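Local coordinates for protein extracellular serine protease (Aeromonas sobria, PDB 3WQB) that cleaves peptide bonds after paired basic residues as a calcium-binding, secreted serine protease and is a probable virulence factor acting on host plasma proteins, at residues Q155-D164 and D192-Q203; G179-A188 and F241-S249. The protein carries 1 engineered substitution. All coordinates share one frame; numbering follows the deposited sequence.

Contact 1: residues Q155-D164 and D192-Q203; sequences QKDWLYALGD and DQSQLDRLFEQQ
Leu196 and Leu199 fill two hollows on helix 155-164, a knobs-into-holes packing between neighbouring helices of the subtilisin-like alpha/beta fold. The segments are almost parallel, crossing at 15° with their axes 9.3 Å apart at closest approach. Both rest on the parallel sheet: Leu162 touches Val77 and Tyr178, while Phe200 shares Gln176 with it.

The first hollow is bordered by Gln155, Trp158, Leu159 and Leu162. Leu196 enters it with CD2, which lies 4.0 Å from Leu159 CD2 and also meets CB of Trp158, whose indole turns off toward Val77 of the sheet. Leu199 fills the second hollow, among Leu159, Leu162, Gly163 and Asp164. With CG swung anti to the backbone N (chi1 174°), its two branches straddle the backbone of Leu162 to Asp164: CD2 is 3.4 Å from Leu162 O, and CD1 lies against Asp164 N. The wider pi-type turn here is closed by the bond from Asp164 N to Leu159 O. Bare Gly163 lets Gln203 approach closely, NE2 standing 3.7 Å from Gly163 CA; that amide is held from outside, NE2 by Arg169 O and OE1 by Lys206 NZ. On the sheet side, Leu162 CD1 sits at the in-plane edge of the Phe200 ring, 4.0 Å from CE1.

At the other end of the contact the packing becomes polar. Gln155, whose backbone N is bonded to an acidic side chain of another protein chain, bends at chi2 and presents its amide to the opposing helix. A water donates to both Gln155 OE1 and Asp192 OD2; the other oxygen of that carboxylate, OD1, is bonded to Ser190 OG. Gln155 NE2 forks, giving one N-H to the backbone Asp192 O at 3.1 Å and the other, in a nearly coplanar amide pair (15° between planes), to a lone pair of Gln195 OE1 at 2.9 Å.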
loop_
_atom_site.group_PDB
_atom_site.type_symbol
_atom_site.label_atom_id
_atom_site.label_comp_id
_atom_site.label_asym_id
_atom_site.label_seq_id
_atom_site.Cartn_x
_atom_site.Cartn_y
_atom_site.Cartn_z
ATOM N N GLN A 155 13.199 -3.463 12.546
ATOM C CA GLN A 155 12.850 -4.774 12.004
ATOM C C GLN A 155 12.204 -5.690 13.050
ATOM O O GLN A 155 11.209 -6.354 12.760
ATOM C CB GLN A 155 14.069 -5.459 11.377
ATOM C CG GLN A 155 13.712 -6.702 10.534
ATOM C CD GLN A 155 13.065 -6.364 9.208
ATOM O OE1 GLN A 155 12.916 -5.195 8.862
ATOM N NE2 GLN A 155 12.707 -7.391 8.437
ATOM N N LYS A 156 12.738 -5.711 14.267
ATOM C CA LYS A 156 12.188 -6.589 15.302
ATOM C C LYS A 156 10.726 -6.239 15.589
ATOM O O LYS A 156 9.913 -7.109 15.873
ATOM C CB LYS A 156 13.035 -6.533 16.579
ATOM C CG LYS A 156 12.960 -5.241 17.357
ATOM C CD LYS A 156 13.614 -5.404 18.737
ATOM C CE LYS A 156 13.627 -4.088 19.495
ATOM N NZ LYS A 156 14.432 -4.166 20.746
ATOM N N ASP A 157 10.399 -4.951 15.491
ATOM C CA ASP A 157 9.038 -4.485 15.750
ATOM C C ASP A 157 8.096 -4.749 14.568
ATOM O O ASP A 157 6.924 -5.099 14.777
ATOM C CB ASP A 157 9.046 -3.016 16.158
ATOM C CG ASP A 157 9.763 -2.791 17.477
ATOM O OD1 ASP A 157 9.720 -3.699 18.341
ATOM O OD2 ASP A 157 10.340 -1.705 17.649
ATOM N N TRP A 158 8.600 -4.612 13.336
ATOM C CA TRP A 158 7.800 -5.017 12.168
ATOM C C TRP A 158 7.430 -6.502 12.263
ATOM O O TRP A 158 6.276 -6.867 12.092
ATOM C CB TRP A 158 8.519 -4.738 10.841
ATOM C CG TRP A 158 8.660 -3.285 10.488
ATOM C CD1 TRP A 158 9.828 -2.589 10.348
ATOM C CD2 TRP A 158 7.604 -2.354 10.211
ATOM N NE1 TRP A 158 9.569 -1.283 9.991
ATOM C CE2 TRP A 158 8.213 -1.109 9.916
ATOM C CE3 TRP A 158 6.203 -2.444 10.185
ATOM C CZ2 TRP A 158 7.472 0.035 9.604
ATOM C CZ3 TRP A 158 5.466 -1.301 9.886
ATOM C CH2 TRP A 158 6.102 -0.080 9.591
ATOM N N LEU A 159 8.416 -7.349 12.543
ATOM C CA LEU A 159 8.177 -8.773 12.744
ATOM C C LEU A 159 7.129 -9.018 13.832
ATOM O O LEU A 159 6.192 -9.803 13.640
ATOM C CB LEU A 159 9.491 -9.464 13.117
ATOM C CG LEU A 159 10.524 -9.584 11.995
ATOM C CD1 LEU A 159 11.821 -10.099 12.569
ATOM C CD2 LEU A 159 10.021 -10.498 10.874
ATOM N N TYR A 160 7.275 -8.328 14.966
ATOM C CA TYR A 160 6.385 -8.515 16.095
ATOM C C TYR A 160 4.924 -8.242 15.721
ATOM O O TYR A 160 4.008 -8.961 16.145
ATOM C CB TYR A 160 6.811 -7.650 17.294
ATOM C CG TYR A 160 6.175 -8.115 18.586
ATOM C CD1 TYR A 160 4.886 -7.702 18.951
ATOM C CD2 TYR A 160 6.846 -9.002 19.427
ATOM C CE1 TYR A 160 4.288 -8.159 20.117
ATOM C CE2 TYR A 160 6.261 -9.450 20.586
ATOM C CZ TYR A 160 4.982 -9.036 20.931
ATOM O OH TYR A 160 4.396 -9.494 22.080
ATOM N N ALA A 161 4.720 -7.192 14.929
ATOM C CA ALA A 161 3.386 -6.699 14.591
ATOM C C ALA A 161 2.735 -7.442 13.432
ATOM O O ALA A 161 1.507 -7.478 13.338
ATOM C CB ALA A 161 3.462 -5.229 14.256
ATOM N N LEU A 162 3.553 -7.998 12.541
ATOM C CA LEU A 162 3.060 -8.471 11.255
ATOM C C LEU A 162 2.975 -10.000 11.164
ATOM O O LEU A 162 2.930 -10.572 10.074
ATOM C CB LEU A 162 3.886 -7.863 10.115
ATOM C CG LEU A 162 3.599 -6.377 9.845
ATOM C CD1 LEU A 162 4.720 -5.743 9.038
ATOM C CD2 LEU A 162 2.236 -6.193 9.150
ATOM N N GLY A 163 2.964 -10.667 12.317
ATOM C CA GLY A 163 2.646 -12.088 12.366
ATOM C C GLY A 163 3.722 -13.014 12.868
ATOM O O GLY A 163 3.480 -14.208 12.967
ATOM N N ASP A 164 4.898 -12.487 13.191
ATOM C CA ASP A 164 6.016 -13.331 13.626
ATOM C C ASP A 164 5.953 -13.680 15.114
ATOM O O ASP A 164 6.509 -14.697 15.531
ATOM C CB ASP A 164 7.355 -12.668 13.296
ATOM C CG ASP A 164 8.541 -13.534 13.662
ATOM O OD1 ASP A 164 8.733 -14.573 13.007
ATOM O OD2 ASP A 164 9.293 -13.142 14.581
ATOM N N ASP A 192 15.811 -7.090 4.715
ATOM C CA ASP A 192 14.672 -6.676 5.529
ATOM C C ASP A 192 13.364 -6.967 4.794
ATOM O O ASP A 192 12.402 -7.430 5.400
ATOM C CB ASP A 192 14.772 -5.197 5.965
ATOM C CG ASP A 192 14.510 -4.224 4.836
ATOM O OD1 ASP A 192 15.335 -4.157 3.906
ATOM O OD2 ASP A 192 13.468 -3.532 4.880
ATOM N N GLN A 193 13.340 -6.688 3.493
ATOM C CA GLN A 193 12.145 -6.906 2.680
ATOM C C GLN A 193 11.903 -8.383 2.406
ATOM O O GLN A 193 10.763 -8.836 2.445
ATOM C CB GLN A 193 12.237 -6.138 1.366
ATOM C CG GLN A 193 12.358 -4.639 1.551
ATOM C CD GLN A 193 12.431 -3.912 0.237
ATOM O OE1 GLN A 193 11.409 -3.676 -0.396
ATOM N NE2 GLN A 193 13.639 -3.563 -0.190
ATOM N N SER A 194 12.974 -9.120 2.128
ATOM C CA SER A 194 12.872 -10.564 1.927
ATOM C C SER A 194 12.303 -11.248 3.169
ATOM O O SER A 194 11.425 -12.101 3.067
ATOM C CB SER A 194 14.237 -11.159 1.565
ATOM O OG SER A 194 14.166 -12.564 1.411
ATOM N N GLN A 195 12.774 -10.836 4.342
ATOM C CA GLN A 195 12.320 -11.425 5.595
ATOM C C GLN A 195 10.826 -11.188 5.798
ATOM O O GLN A 195 10.094 -12.104 6.190
ATOM C CB GLN A 195 13.121 -10.879 6.772
ATOM C CG GLN A 195 12.768 -11.520 8.105
ATOM C CD GLN A 195 13.656 -11.048 9.227
ATOM O OE1 GLN A 195 13.747 -9.853 9.490
ATOM N NE2 GLN A 195 14.308 -11.985 9.915
ATOM N N LEU A 196 10.363 -9.970 5.531
ATOM C CA LEU A 196 8.937 -9.688 5.680
ATOM C C LEU A 196 8.102 -10.387 4.598
ATOM O O LEU A 196 7.028 -10.911 4.887
ATOM C CB LEU A 196 8.668 -8.180 5.737
ATOM C CG LEU A 196 9.160 -7.530 7.033
ATOM C CD1 LEU A 196 9.143 -6.016 6.927
ATOM C CD2 LEU A 196 8.340 -7.985 8.239
ATOM N N ASP A 197 8.604 -10.429 3.364
ATOM C CA ASP A 197 7.889 -11.149 2.310
ATOM C C ASP A 197 7.716 -12.622 2.665
ATOM O O ASP A 197 6.643 -13.183 2.450
ATOM C CB ASP A 197 8.596 -11.020 0.964
ATOM C CG ASP A 197 8.373 -9.666 0.300
ATOM O OD1 ASP A 197 7.672 -8.794 0.867
ATOM O OD2 ASP A 197 8.907 -9.479 -0.814
ATOM N N ARG A 198 8.756 -13.229 3.236
ATOM C CA ARG A 198 8.683 -14.640 3.619
ATOM C C ARG A 198 7.666 -14.839 4.737
ATOM O O ARG A 198 6.908 -15.820 4.736
ATOM C CB ARG A 198 10.064 -15.157 4.021
ATOM C CG ARG A 198 11.011 -15.305 2.840
ATOM C CD ARG A 198 12.438 -15.518 3.287
ATOM N NE ARG A 198 13.362 -15.483 2.159
ATOM C CZ ARG A 198 14.668 -15.705 2.257
ATOM N NH1 ARG A 198 15.214 -15.982 3.434
ATOM N NH2 ARG A 198 15.429 -15.646 1.174
ATOM N N LEU A 199 7.645 -13.909 5.691
ATOM C CA LEU A 199 6.658 -13.965 6.761
ATOM C C LEU A 199 5.239 -13.845 6.200
ATOM O O LEU A 199 4.337 -14.595 6.586
ATOM C CB LEU A 199 6.911 -12.852 7.781
ATOM C CG LEU A 199 5.877 -12.697 8.896
ATOM C CD1 LEU A 199 5.822 -13.944 9.776
ATOM C CD2 LEU A 199 6.156 -11.443 9.716
ATOM N N PHE A 200 5.038 -12.879 5.306
ATOM C CA PHE A 200 3.710 -12.647 4.750
ATOM C C PHE A 200 3.256 -13.878 3.966
ATOM O O PHE A 200 2.074 -14.224 3.991
ATOM C CB PHE A 200 3.687 -11.427 3.819
ATOM C CG PHE A 200 3.730 -10.064 4.500
ATOM C CD1 PHE A 200 4.381 -9.831 5.719
ATOM C CD2 PHE A 200 3.160 -8.979 3.843
ATOM C CE1 PHE A 200 4.412 -8.536 6.261
ATOM C CE2 PHE A 200 3.204 -7.698 4.373
ATOM C CZ PHE A 200 3.843 -7.464 5.571
ATOM N N GLU A 201 4.184 -14.519 3.252
ATOM C CA GLU A 201 3.858 -15.738 2.507
ATOM C C GLU A 201 3.382 -16.829 3.458
ATOM O O GLU A 201 2.344 -17.457 3.225
ATOM C CB GLU A 201 5.064 -16.212 1.694
ATOM C CG GLU A 201 4.824 -17.556 1.008
ATOM C CD GLU A 201 5.911 -17.964 0.037
ATOM O OE1 GLU A 201 6.887 -17.210 -0.162
ATOM O OE2 GLU A 201 5.786 -19.067 -0.528
ATOM N N GLN A 202 4.125 -17.041 4.541
ATOM C CA GLN A 202 3.762 -18.093 5.487
ATOM C C GLN A 202 2.416 -17.817 6.149
ATOM O O GLN A 202 1.608 -18.719 6.355
ATOM C CB GLN A 202 4.859 -18.258 6.526
ATOM C CG GLN A 202 6.094 -18.897 5.954
ATOM C CD GLN A 202 5.785 -20.176 5.156
ATOM O OE1 GLN A 202 5.032 -21.051 5.614
ATOM N NE2 GLN A 202 6.382 -20.296 3.968
ATOM N N GLN A 203 2.184 -16.552 6.479
ATOM C CA GLN A 203 0.953 -16.140 7.126
ATOM C C GLN A 203 -0.256 -16.188 6.198
ATOM O O GLN A 203 -1.368 -16.467 6.636
ATOM C CB GLN A 203 1.124 -14.741 7.707
ATOM C CG GLN A 203 1.928 -14.734 9.016
ATOM C CD GLN A 203 1.123 -15.300 10.172
ATOM O OE1 GLN A 203 1.253 -16.475 10.520
ATOM N NE2 GLN A 203 0.260 -14.477 10.743
HETATM O O HOH W 1 11.636 -3.435 7.238
#

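Contact 2: residues G179-A188 and F241-S249; sequences GMSVVDPRSA and FENSNLDPS
Met180 can be followed atom by atom across Asp247 and Pro248. Its CB lies 3.8 Å from Asp247 OD2. From there CG runs anti to the backbone N (chi1 -171°) and the chain stays extended as far as SD, which sits over the centre of the Arg186 guanidinium, 3.9 Å above its plane. A bend at chi3 (68°) then turns the methyl CE inward, 3.8 Å from Pro248 CD. Pro248 is the main apolar bump of segment 241-249: its ring also meets Arg186 CB, and its CB faces Ala188 CB at 4.1 Å. Further along, Val182 CG2 packs on Leu246 CB, while a water joins Arg186 N to Leu246 O.

Two carboxylates tie the loops together. Asp247 OD2 accepts from Met180 N at 2.9 Å, approached from 54° above the carboxylate plane, and OD1 accepts from Ser249 N in an Asx turn; both oxygens therefore hold backbone N-H groups, one on each segment. Glu242 reaches out extended, and its OE1 takes the Ser181 hydroxyl OG on the syn lone pair at 2.7 Å. A water that accepts from Val182 N can donate to the same OE1, and OE2 is bonded to Ser272 OG and a second water.

This is the loop region that follows the sheet strand bearing the subtilase substrate-binding edge. Gly179 here pairs in an antiparallel ladder with a strand of another protein chain, as a substrate backbone pairs in relatives, and Ser181 N is bonded to a polar side chain of that chain. With hydroxyls and waters gathered round Glu242, and peptide N-H groups round Asp247, these buried acids are well supplied with donors, which would probably favour their ionised forms.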
loop_
_atom_site.group_PDB
_atom_site.type_symbol
_atom_site.label_atom_id
_atom_site.label_comp_id
_atom_site.label_asym_id
_atom_site.label_seq_id
_atom_site.Cartn_x
_atom_site.Cartn_y
_atom_site.Cartn_z
ATOM N N GLY A 179 2.751 3.587 3.861
ATOM C CA GLY A 179 3.546 3.318 2.683
ATOM C C GLY A 179 4.760 4.216 2.637
ATOM O O GLY A 179 4.940 5.094 3.494
ATOM N N MET A 180 5.578 3.994 1.617
ATOM C CA MET A 180 6.818 4.725 1.456
ATOM C C MET A 180 6.837 5.446 0.115
ATOM O O MET A 180 6.819 4.808 -0.935
ATOM C CB MET A 180 8.007 3.770 1.573
ATOM C CG MET A 180 9.347 4.503 1.629
ATOM S SD MET A 180 10.729 3.382 1.806
ATOM C CE MET A 180 10.646 2.592 0.234
ATOM N N SER A 181 6.885 6.777 0.149
ATOM C CA SER A 181 7.064 7.561 -1.072
ATOM C C SER A 181 8.549 7.638 -1.382
ATOM O O SER A 181 9.370 7.730 -0.470
ATOM C CB SER A 181 6.458 8.952 -0.920
ATOM O OG SER A 181 5.051 8.857 -0.737
ATOM N N VAL A 182 8.887 7.585 -2.666
ATOM C CA VAL A 182 10.291 7.547 -3.080
ATOM C C VAL A 182 10.536 8.483 -4.242
ATOM O O VAL A 182 9.643 8.704 -5.067
ATOM C CB VAL A 182 10.752 6.108 -3.471
ATOM C CG1 VAL A 182 10.692 5.173 -2.278
ATOM C CG2 VAL A 182 9.929 5.552 -4.629
ATOM N N VAL A 183 11.760 9.008 -4.305
ATOM C CA VAL A 183 12.222 9.756 -5.481
ATOM C C VAL A 183 13.341 9.025 -6.223
ATOM O O VAL A 183 13.751 9.439 -7.311
ATOM C CB VAL A 183 12.650 11.217 -5.149
ATOM C CG1 VAL A 183 11.458 12.000 -4.611
ATOM C CG2 VAL A 183 13.803 11.239 -4.150
ATOM N N ASP A 184 13.827 7.936 -5.632
ATOM C CA ASP A 184 14.801 7.073 -6.279
ATOM C C ASP A 184 14.323 5.638 -6.180
ATOM O O ASP A 184 13.765 5.245 -5.159
ATOM C CB ASP A 184 16.187 7.219 -5.646
ATOM C CG ASP A 184 16.847 8.546 -5.986
ATOM O OD1 ASP A 184 16.876 9.416 -5.093
ATOM O OD2 ASP A 184 17.315 8.734 -7.138
ATOM N N PRO A 185 14.530 4.858 -7.249
ATOM C CA PRO A 185 14.011 3.503 -7.281
ATOM C C PRO A 185 14.708 2.614 -6.268
ATOM O O PRO A 185 15.882 2.823 -5.939
ATOM C CB PRO A 185 14.326 3.041 -8.704
ATOM C CG PRO A 185 15.537 3.836 -9.083
ATOM C CD PRO A 185 15.318 5.179 -8.455
ATOM N N ARG A 186 13.978 1.637 -5.758
ATOM C CA ARG A 186 14.570 0.665 -4.858
ATOM C C ARG A 186 14.437 -0.746 -5.373
ATOM O O ARG A 186 13.464 -1.082 -6.031
ATOM C CB ARG A 186 13.951 0.784 -3.472
ATOM C CG ARG A 186 14.522 1.944 -2.682
ATOM C CD ARG A 186 13.785 2.127 -1.394
ATOM N NE ARG A 186 14.150 3.377 -0.747
ATOM C CZ ARG A 186 14.513 3.485 0.527
ATOM N NH1 ARG A 186 14.554 2.413 1.314
ATOM N NH2 ARG A 186 14.827 4.675 1.017
ATOM N N SER A 187 15.445 -1.560 -5.082
ATOM C CA SER A 187 15.343 -3.003 -5.232
ATOM C C SER A 187 14.436 -3.576 -4.130
ATOM O O SER A 187 14.380 -3.038 -3.021
ATOM C CB SER A 187 16.737 -3.625 -5.152
ATOM O OG SER A 187 16.652 -5.029 -5.023
ATOM N N ALA A 188 13.715 -4.657 -4.428
ATOM C CA ALA A 188 12.872 -5.298 -3.413
ATOM C C ALA A 188 13.588 -6.456 -2.706
ATOM O O ALA A 188 13.023 -7.113 -1.823
ATOM C CB ALA A 188 11.560 -5.766 -4.034
ATOM N N PHE A 241 1.595 11.232 -9.886
ATOM C CA PHE A 241 2.976 11.485 -9.523
ATOM C C PHE A 241 3.530 10.210 -8.871
ATOM O O PHE A 241 4.602 9.722 -9.232
ATOM C CB PHE A 241 3.045 12.712 -8.605
ATOM C CG PHE A 241 4.430 13.304 -8.441
ATOM C CD1 PHE A 241 5.331 13.373 -9.506
ATOM C CD2 PHE A 241 4.816 13.836 -7.213
ATOM C CE1 PHE A 241 6.594 13.954 -9.336
ATOM C CE2 PHE A 241 6.075 14.415 -7.038
ATOM C CZ PHE A 241 6.961 14.480 -8.106
ATOM N N GLU A 242 2.784 9.662 -7.920
ATOM C CA GLU A 242 3.114 8.373 -7.331
ATOM C C GLU A 242 2.311 7.250 -7.970
ATOM O O GLU A 242 1.122 7.090 -7.709
ATOM C CB GLU A 242 2.861 8.418 -5.833
ATOM C CG GLU A 242 3.241 7.168 -5.089
ATOM C CD GLU A 242 3.216 7.400 -3.619
ATOM O OE1 GLU A 242 4.273 7.786 -3.076
ATOM O OE2 GLU A 242 2.137 7.234 -3.013
ATOM N N ASN A 243 2.969 6.494 -8.837
ATOM C CA ASN A 243 2.439 5.223 -9.258
ATOM C C ASN A 243 2.602 4.266 -8.084
ATOM O O ASN A 243 3.636 4.280 -7.413
ATOM C CB ASN A 243 3.200 4.738 -10.483
ATOM C CG ASN A 243 2.627 3.477 -11.060
ATOM O OD1 ASN A 243 2.738 2.407 -10.461
ATOM N ND2 ASN A 243 2.031 3.579 -12.239
ATOM N N SER A 244 1.573 3.465 -7.810
ATOM C CA SER A 244 1.583 2.544 -6.671
ATOM C C SER A 244 2.588 1.382 -6.736
ATOM O O SER A 244 2.767 0.662 -5.746
ATOM C CB SER A 244 0.164 2.032 -6.415
ATOM O OG SER A 244 -0.399 1.449 -7.571
ATOM N N ASN A 245 3.229 1.199 -7.891
ATOM C CA ASN A 245 4.338 0.245 -8.011
ATOM C C ASN A 245 5.687 0.810 -7.542
ATOM O O ASN A 245 6.674 0.078 -7.487
ATOM C CB ASN A 245 4.467 -0.282 -9.451
ATOM C CG ASN A 245 3.728 -1.598 -9.682
ATOM O OD1 ASN A 245 3.691 -2.461 -8.816
ATOM N ND2 ASN A 245 3.182 -1.772 -10.884
ATOM N N LEU A 246 5.756 2.102 -7.207
ATOM C CA LEU A 246 7.046 2.664 -6.783
ATOM C C LEU A 246 7.521 2.162 -5.421
ATOM O O LEU A 246 8.713 1.934 -5.229
ATOM C CB LEU A 246 7.051 4.190 -6.812
ATOM C CG LEU A 246 6.909 4.858 -8.175
ATOM C CD1 LEU A 246 6.858 6.375 -8.009
ATOM C CD2 LEU A 246 8.030 4.438 -9.124
ATOM N N ASP A 247 6.601 1.984 -4.480
ATOM C CA ASP A 247 6.963 1.468 -3.162
ATOM C C ASP A 247 7.160 -0.040 -3.306
ATOM O O ASP A 247 6.209 -0.747 -3.647
ATOM C CB ASP A 247 5.857 1.797 -2.151
ATOM C CG ASP A 247 6.076 1.154 -0.782
ATOM O OD1 ASP A 247 6.985 0.301 -0.616
ATOM O OD2 ASP A 247 5.311 1.517 0.137
ATOM N N PRO A 248 8.402 -0.529 -3.101
ATOM C CA PRO A 248 8.687 -1.956 -3.331
ATOM C C PRO A 248 7.741 -2.946 -2.626
ATOM O O PRO A 248 7.444 -4.010 -3.172
ATOM C CB PRO A 248 10.132 -2.118 -2.832
ATOM C CG PRO A 248 10.373 -0.949 -1.939
ATOM C CD PRO A 248 9.570 0.173 -2.524
ATOM N N SER A 249 7.247 -2.595 -1.445
ATOM C CA SER A 249 6.364 -3.498 -0.709
ATOM C C SER A 249 5.038 -3.730 -1.428
ATOM O O SER A 249 4.387 -4.759 -1.236
ATOM C CB SER A 249 6.091 -2.951 0.687
ATOM O OG SER A 249 7.303 -2.815 1.398
HETATM O O HOH W 2 6.197 5.168 -3.634
HETATM O O HOH W 3 1.701 8.704 -0.808
HETATM O O HOH W 4 6.596 7.801 -4.490
HETATM O O HOH W 5 11.128 1.602 -6.420
#

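How the contacts relate
The segments alternate along the chain: 179-188 leads from the end of strand 173-179 toward the helix that carries 192-203, so the two contacts are stitched together although their centres lie 19 Å apart. Gln193 of contact 1 is the meeting point: its NE2 is 3.0 Å from Ser187 O, a probable hydrogen bond, while its OE1 packs on Pro248 CB of contact 2. Both approach the predicted charge relay system. In contact 1 the side chain of Trp158 is about 8 Å from that of Asp78; in contact 2 Gly179 lies about 9 Å from the side chains of His115 and of Ala336, an engineered residue at the third relay position.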